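Long-range contacts in lipoprotein (Shewanella oneidensis, PDB 3LHN), which is of undetermined function but belongs to the NlpE lipoprotein family and folds as a small calycin-like beta barrel, consistent with a proposed role in lipid binding: residues V36-S41 and G113-H118; E43-T48 and S61-K66. All coordinates share one frame; numbering follows the deposited sequence. Where two conformers were deposited one is given.

Overall arrangement
Interactions 1 and 2 adjoin at one end of an eight-stranded antiparallel barrel, their centres about 12 Å apart. Strand 31-37, which carries V36 and L37 of interaction 1, lies beside strand 44-51 of interaction 2, and L37 O sits 2.8 Å from I45 N, a probable hydrogen bond. The connection between those strands is bridged by the C39-C42 disulfide; C39 CB packs on G44 CA at 3.7 Å. The glycerol of interaction 1, probably from the crystallisation liquor, also reaches interaction 2, where its O3 is hydrogen-bonded to E43 O. Both contacts touch the second subunit.

Interaction 1: V36-S41 and G113-H118; sequences VLPCAS and GGLAEH. With GOL (glycerol), chain D.
P38 and H118 make the main apolar touch: their side chains cross obliquely, with the ring atom P38 CG 3.7 Å from H118 CB. P38 CG also meets L115 CD1 at 4.3 Å. Although L37 starts off away from 113-118, its CD2 comes back to 3.5 Å from H118 O. Within 113-118, L115 CD2 lies 3.8 Å above one face of the imidazole, offset toward its rim.

Polar links between the segments are indirect. ND1 of H118 donates to glycerol O1 at 2.8 Å, with an N-H...O angle of 156°, and O1 in turn donates to V36 O at 2.8 Å. Glycerol O2, at the edge of the imidazole, takes a second, weak bond from the same ND1, bent to 116°. On the backbone side a water bonds to H118 O at 2.9 Å and weakly to V36 N. An alanine at H118 would keep the CB contact with P38 but would probably leave glycerol O1 without its donor and L115 CD2 without the ring beneath it.

A type I turn from G113 to A116 leads into the 3-10 segment that presents H118. L115 and H118 pack on L115 of the second subunit, and P38 on its C39. The contact joins the end of the first strand to the approach to the last, the seam where an up-and-down barrel of the calycin kind closes.

Interaction 2: E43-T48 and S61-K66; sequences EGIQTT and SIYLGK
I45 and Y63 stand side by side on one face of the hairpin, pointing the same way. The methyl CG2 of I45, anti to the backbone N, sits over the middle of the tyrosine ring, 4.0 Å from its centroid and 10° off the normal, a CH-pi contact. The other branch, CG1 and CD1, meets the ring at CE2, with I45 CD1 3.5 Å from Y63 CE2. The tyrosine also meets the ring of F71 on the next strand and touches C39 and C42.

Farther along this face, I45 CG2 packs on S61 CB. T47 OG1 donates to I45 O from well above the carbonyl plane and accepts a proton from a water at 2.7 Å, which is hydrogen-bonded to S61 OG as well.

L64 occupies the opposite face with Q46 and I62. Its CB lies 3.9 Å from E43 CB, where the extended glutamate slants past it, and its CD2 is 4.0 Å from Q46 OE1. The carboxylate of E43 continues to T112 of the second subunit, hydrogen-bonded through OE1.

Between the two faces the antiparallel strands are joined at Q46-I62 by Q46 N to I62 O, 2.8 Å, and by the straighter return bond (171°). L64 N to G44 O, 2.9 Å, is equally straight, whereas E43 N to L64 O is longer, 3.3 Å, and comes from above the carbonyl plane. The I45-Y63 face thus combines a CH-pi contact with polar groups that find partners locally: the hydroxyls of T47 and S61, in buried residues, share a water, and T47 OG1 also donates to the I45 carbonyl.

Interaction 1: V36-S41 and G113-H118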
ATOM      1  N   VAL A  36     -15.970   5.483   9.632  1.00  8.47           N
ATOM      2  CA  VAL A  36     -14.650   5.392  10.230  1.00  9.55           C
ATOM      3  C   VAL A  36     -14.140   3.964   9.965  1.00  8.55           C
ATOM      4  O   VAL A  36     -14.625   3.002  10.543  1.00 10.07           O
ATOM      5  CB  VAL A  36     -14.606   5.710  11.710  1.00 10.08           C
ATOM      6  CG1 VAL A  36     -13.101   5.624  12.186  1.00 11.66           C
ATOM      7  CG2 VAL A  36     -15.197   7.114  12.027  1.00 12.81           C
ATOM      8  N   LEU A  37     -13.220   3.837   9.023  1.00  8.63           N
ATOM      9  CA  LEU A  37     -12.742   2.558   8.543  1.00  9.28           C
ATOM     10  C   LEU A  37     -11.587   2.086   9.405  1.00  8.44           C
ATOM     11  O   LEU A  37     -10.859   2.900  10.007  1.00  9.17           O
ATOM     12  CB  LEU A  37     -12.237   2.703   7.107  1.00  9.76           C
ATOM     13  CG  LEU A  37     -13.219   3.055   5.979  1.00 10.98           C
ATOM     14  CD1 LEU A  37     -12.515   3.380   4.681  1.00 12.06           C
ATOM     15  CD2 LEU A  37     -14.234   1.952   5.769  1.00 11.94           C
ATOM     16  N   PRO A  38     -11.349   0.769   9.448  1.00  7.80           N
ATOM     17  CA  PRO A  38     -10.176   0.301  10.158  1.00  7.97           C
ATOM     18  C   PRO A  38      -8.898   0.749   9.514  1.00  8.95           C
ATOM     19  O   PRO A  38      -8.821   0.854   8.298  1.00  9.57           O
ATOM     20  CB  PRO A  38     -10.317  -1.247  10.068  1.00  8.11           C
ATOM     21  CG  PRO A  38     -11.785  -1.453   9.905  1.00  8.18           C
ATOM     22  CD  PRO A  38     -12.192  -0.352   8.982  1.00  8.06           C
ATOM     23  N   CYS A  39      -7.878   0.966  10.342  1.00  9.11           N
ATOM     24  CA  CYS A  39      -6.591   1.486   9.871  1.00  9.31           C
ATOM     25  C   CYS A  39      -5.513   0.464  10.155  1.00 10.06           C
ATOM     26  O   CYS A  39      -5.460  -0.053  11.247  1.00  9.05           O
ATOM     27  CB  CYS A  39      -6.310   2.768  10.614  1.00  9.39           C
ATOM     28  SG  CYS A  39      -4.825   3.651  10.075  1.00 11.22           S
ATOM     29  N   ALA A  40      -4.665   0.149   9.185  1.00  8.95           N
ATOM     30  CA  ALA A  40      -3.622  -0.858   9.421  1.00  8.21           C
ATOM     31  C   ALA A  40      -2.699  -0.512  10.585  1.00  8.31           C
ATOM     32  O   ALA A  40      -2.255  -1.406  11.320  1.00  7.68           O
ATOM     33  CB  ALA A  40      -2.785  -1.073   8.178  1.00 11.14           C
ATOM     34  N   SER A  41      -2.408   0.774  10.777  1.00  9.48           N
ATOM     35  CA  SER A  41      -1.484   1.131  11.870  1.00 10.50           C
ATOM     36  C   SER A  41      -1.814   2.447  12.523  1.00 10.90           C
ATOM     37  O   SER A  41      -0.931   3.229  12.869  1.00 11.19           O
ATOM     38  CB  SER A  41      -0.024   1.138  11.381  1.00 12.94           C
ATOM     39  OG  SER A  41       0.128   2.140  10.417  1.00 16.18           O
ATOM     40  N   GLY A 113     -15.860 -11.466   9.009  1.00 14.19           N
ATOM     41  CA  GLY A 113     -15.148 -11.405  10.256  1.00 14.57           C
ATOM     42  C   GLY A 113     -15.606 -10.335  11.248  1.00 14.08           C
ATOM     43  O   GLY A 113     -16.612  -9.645  11.037  1.00 13.75           O
ATOM     44  N   GLY A 114     -14.804 -10.216  12.307  1.00 16.41           N
ATOM     45  CA  GLY A 114     -15.089  -9.345  13.447  1.00 17.49           C
ATOM     46  C   GLY A 114     -15.342  -7.884  13.148  1.00 17.15           C
ATOM     47  O   GLY A 114     -16.154  -7.253  13.818  1.00 19.13           O
ATOM     48  N   LEU A 115     -14.690  -7.347  12.117  1.00 14.44           N
ATOM     49  CA  LEU A 115     -14.823  -5.931  11.830  1.00 12.21           C
ATOM     50  C   LEU A 115     -15.674  -5.640  10.604  1.00 11.82           C
ATOM     51  O   LEU A 115     -15.625  -4.535  10.100  1.00 11.62           O
ATOM     52  CB  LEU A 115     -13.411  -5.329  11.654  1.00 11.69           C
ATOM     53  CG  LEU A 115     -12.511  -5.396  12.894  1.00 12.88           C
ATOM     54  CD1 LEU A 115     -11.180  -4.742  12.612  1.00 11.59           C
ATOM     55  CD2 LEU A 115     -13.133  -4.753  14.154  1.00 14.23           C
ATOM     56  N   ALA A 116     -16.475  -6.621  10.156  1.00 11.23           N
ATOM     57  CA  ALA A 116     -17.225  -6.494   8.916  1.00 10.89           C
ATOM     58  C   ALA A 116     -18.038  -5.205   8.780  1.00 11.00           C
ATOM     59  O   ALA A 116     -18.091  -4.571   7.727  1.00 11.31           O
ATOM     60  CB  ALA A 116     -18.184  -7.707   8.779  1.00 11.74           C
ATOM     61  N   GLU A 117     -18.714  -4.809   9.850  1.00 11.58           N
ATOM     62  CA  GLU A 117     -19.578  -3.649   9.756  1.00 13.56           C
ATOM     63  C   GLU A 117     -18.819  -2.319   9.731  1.00 12.95           C
ATOM     64  O   GLU A 117     -19.366  -1.273   9.355  1.00 12.60           O
ATOM     65  CB  GLU A 117     -20.558  -3.653  10.926  1.00 15.66           C
ATOM     66  CG  GLU A 117     -21.457  -4.908  11.027  1.00 17.82           C
ATOM     67  N   HIS A 118     -17.537  -2.367  10.085  1.00 11.26           N
ATOM     68  CA  HIS A 118     -16.708  -1.192  10.044  1.00 11.33           C
ATOM     69  C   HIS A 118     -16.343  -0.685   8.628  1.00 10.99           C
ATOM     70  O   HIS A 118     -15.748   0.387   8.489  1.00 10.23           O
ATOM     71  CB  HIS A 118     -15.398  -1.465  10.818  1.00 11.08           C
ATOM     72  CG  HIS A 118     -15.575  -1.649  12.293  1.00 11.98           C
ATOM     73  ND1 HIS A 118     -14.994  -0.815  13.228  1.00 13.02           N
ATOM     74  CD2 HIS A 118     -16.245  -2.589  12.992  1.00 14.21           C
ATOM     75  CE1 HIS A 118     -15.288  -1.256  14.437  1.00 13.66           C
ATOM     76  NE2 HIS A 118     -16.054  -2.321  14.321  1.00 13.68           N
TER
HETATM   77  C1  GOL D   2     -12.380   1.722  12.841  0.50 18.26           C
HETATM   78  O1  GOL D   2     -13.265   1.049  12.006  0.50 16.37           O
HETATM   79  C2  GOL D   2     -13.068   2.177  14.120  0.50 19.76           C
HETATM   80  O2  GOL D   2     -13.821   1.122  14.663  0.50 20.44           O
HETATM   81  C3  GOL D   2     -12.000   2.587  15.124  0.50 20.95           C
HETATM   82  O3  GOL D   2     -11.441   3.826  14.752  0.50 21.74           O
HETATM   83  O   HOH W   1     -17.307   2.806   8.807  1.00 14.91           O

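Interaction 2: E43-T48 and S61-K66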
ATOM      1  N   GLU A  43      -5.465   4.582  14.695  1.00  8.90           N
ATOM      2  CA  GLU A  43      -6.722   4.414  15.395  1.00  9.28           C
ATOM      3  C   GLU A  43      -7.882   4.080  14.464  1.00  9.52           C
ATOM      4  O   GLU A  43      -8.773   3.292  14.791  1.00  9.24           O
ATOM      5  CB  GLU A  43      -7.002   5.697  16.190  1.00  9.68           C
ATOM      6  CG  GLU A  43      -8.441   5.780  16.666  1.00 12.60           C
ATOM      7  CD  GLU A  43      -8.699   6.927  17.602  1.00 15.54           C
ATOM      8  OE1 GLU A  43      -7.762   7.382  18.281  1.00 17.62           O
ATOM      9  OE2 GLU A  43      -9.884   7.278  17.697  1.00 20.13           O
ATOM     10  N   GLY A  44      -7.941   4.728  13.298  1.00  8.45           N
ATOM     11  CA  GLY A  44      -9.015   4.522  12.380  1.00  8.86           C
ATOM     12  C   GLY A  44      -8.931   5.586  11.288  1.00  8.12           C
ATOM     13  O   GLY A  44      -8.137   6.511  11.412  1.00  9.43           O
ATOM     14  N   ILE A  45      -9.752   5.442  10.260  1.00  8.62           N
ATOM     15  CA  ILE A  45      -9.695   6.369   9.132  1.00  8.24           C
ATOM     16  C   ILE A  45     -11.067   7.034   8.998  1.00  8.83           C
ATOM     17  O   ILE A  45     -12.017   6.396   8.500  1.00  9.03           O
ATOM     18  CB  ILE A  45      -9.325   5.716   7.815  1.00  9.52           C
ATOM     19  CG1 ILE A  45      -8.134   4.752   7.948  1.00 10.61           C
ATOM     20  CG2 ILE A  45      -8.983   6.803   6.798  1.00 10.19           C
ATOM     21  CD1 ILE A  45      -7.880   3.945   6.671  1.00 13.38           C
ATOM     22  N   GLN A  46     -11.186   8.271   9.459  1.00  8.18           N
ATOM     23  CA  GLN A  46     -12.444   8.998   9.322  1.00  8.77           C
ATOM     24  C   GLN A  46     -12.558   9.395   7.866  1.00  8.21           C
ATOM     25  O   GLN A  46     -11.790  10.228   7.374  1.00  9.43           O
ATOM     26  CB  GLN A  46     -12.437  10.186  10.249  1.00 12.10           C
ATOM     27  CG  GLN A  46     -13.652  11.063  10.206  1.00 16.01           C
ATOM     28  CD  GLN A  46     -13.670  12.105  11.338  1.00 20.49           C
ATOM     29  OE1 GLN A  46     -13.237  11.849  12.477  1.00 24.45           O
ATOM     30  NE2 GLN A  46     -14.163  13.283  11.016  1.00 25.12           N
ATOM     31  N   THR A  47     -13.507   8.821   7.177  1.00  8.27           N
ATOM     32  CA  THR A  47     -13.605   8.863   5.726  1.00  8.61           C
ATOM     33  C   THR A  47     -14.840   9.568   5.226  1.00  7.90           C
ATOM     34  O   THR A  47     -15.936   9.353   5.739  1.00  9.08           O
ATOM     35  CB  THR A  47     -13.641   7.405   5.206  1.00 10.64           C
ATOM     36  OG1 THR A  47     -12.444   6.747   5.611  1.00 11.99           O
ATOM     37  CG2 THR A  47     -13.803   7.331   3.654  1.00 11.48           C
ATOM     38  N   THR A  48     -14.677  10.408   4.231  1.00  7.66           N
ATOM     39  CA  THR A  48     -15.775  11.094   3.521  1.00  7.60           C
ATOM     40  C   THR A  48     -15.528  10.882   2.042  1.00  8.33           C
ATOM     41  O   THR A  48     -14.480  11.272   1.506  1.00  8.75           O
ATOM     42  CB  THR A  48     -15.805  12.605   3.845  1.00  9.79           C
ATOM     43  OG1 THR A  48     -15.803  12.807   5.276  1.00 11.64           O
ATOM     44  CG2 THR A  48     -17.041  13.257   3.215  1.00 10.75           C
ATOM     45  N   SER A  61      -9.704  11.490   3.871  1.00  9.78           N
ATOM     46  CA  SER A  61      -9.379  10.432   4.855  1.00  9.34           C
ATOM     47  C   SER A  61      -8.557  11.053   5.961  1.00 10.57           C
ATOM     48  O   SER A  61      -7.453  11.496   5.685  1.00 12.21           O
ATOM     49  CB  SER A  61      -8.535   9.318   4.230  1.00 11.33           C
ATOM     50  OG  SER A  61      -9.181   8.711   3.102  1.00 13.73           O
ATOM     51  N   ILE A  62      -9.087  11.141   7.179  1.00  9.35           N
ATOM     52  CA  ILE A  62      -8.307  11.584   8.326  1.00 10.04           C
ATOM     53  C   ILE A  62      -7.857  10.360   9.082  1.00  9.47           C
ATOM     54  O   ILE A  62      -8.670   9.569   9.617  1.00  9.21           O
ATOM     55  CB  ILE A  62      -9.110  12.477   9.260  1.00 11.75           C
ATOM     56  CG1 ILE A  62      -9.722  13.633   8.433  1.00 14.10           C
ATOM     57  CG2 ILE A  62      -8.276  12.954  10.436  1.00 12.37           C
ATOM     58  CD1 ILE A  62     -10.509  14.606   9.290  1.00 17.95           C
ATOM     59  N   TYR A  63      -6.538  10.150   9.080  1.00  9.15           N
ATOM     60  CA  TYR A  63      -5.933   9.061   9.812  1.00  9.05           C
ATOM     61  C   TYR A  63      -5.804   9.505  11.261  1.00  9.58           C
ATOM     62  O   TYR A  63      -4.981  10.352  11.616  1.00 11.32           O
ATOM     63  CB  TYR A  63      -4.608   8.672   9.171  1.00  9.29           C
ATOM     64  CG  TYR A  63      -4.795   7.969   7.863  1.00 10.66           C
ATOM     65  CD1 TYR A  63      -5.050   8.640   6.670  1.00 11.95           C
ATOM     66  CD2 TYR A  63      -4.752   6.595   7.801  1.00 12.17           C
ATOM     67  CE1 TYR A  63      -5.266   7.937   5.467  1.00 13.15           C
ATOM     68  CE2 TYR A  63      -4.951   5.913   6.625  1.00 13.41           C
ATOM     69  CZ  TYR A  63      -5.207   6.574   5.464  1.00 14.40           C
ATOM     70  OH  TYR A  63      -5.407   5.839   4.309  1.00 17.19           O
ATOM     71  N   LEU A  64      -6.616   8.908  12.103  1.00  9.70           N
ATOM     72  CA  LEU A  64      -6.793   9.290  13.494  1.00 11.25           C
ATOM     73  C   LEU A  64      -5.667   8.733  14.357  1.00 12.38           C
ATOM     74  O   LEU A  64      -5.019   7.745  14.013  1.00 11.41           O
ATOM     75  CB  LEU A  64      -8.114   8.732  14.029  1.00 11.20           C
ATOM     76  CG  LEU A  64      -9.339   9.178  13.249  1.00 12.35           C
ATOM     77  CD1 LEU A  64     -10.551   8.371  13.740  1.00 13.05           C
ATOM     78  CD2 LEU A  64      -9.526  10.723  13.322  1.00 12.86           C
ATOM     79  N   GLY A  65      -5.473   9.369  15.499  1.00 14.05           N
ATOM     80  CA  GLY A  65      -4.507   8.930  16.493  1.00 14.36           C
ATOM     81  C   GLY A  65      -3.580  10.022  16.942  1.00 14.92           C
ATOM     82  O   GLY A  65      -3.772  11.215  16.648  1.00 14.36           O
ATOM     83  N   LYS A  66      -2.524   9.591  17.616  0.50 13.92           N
ATOM     84  CA  LYS A  66      -1.556  10.495  18.207  0.50 15.36           C
ATOM     85  C   LYS A  66      -0.732  11.214  17.125  0.50 16.54           C
ATOM     86  O   LYS A  66      -0.101  12.244  17.393  0.50 15.79           O
ATOM     87  CB  LYS A  66      -0.670   9.699  19.194  0.50 14.91           C
ATOM     88  CG  LYS A  66      -1.410   9.119  20.461  0.50 14.83           C
ATOM     89  CD  LYS A  66      -0.631   7.957  21.200  0.50 14.32           C
TER
HETATM   90  O   HOH W   2     -10.679   6.552   3.524  1.00 16.71           O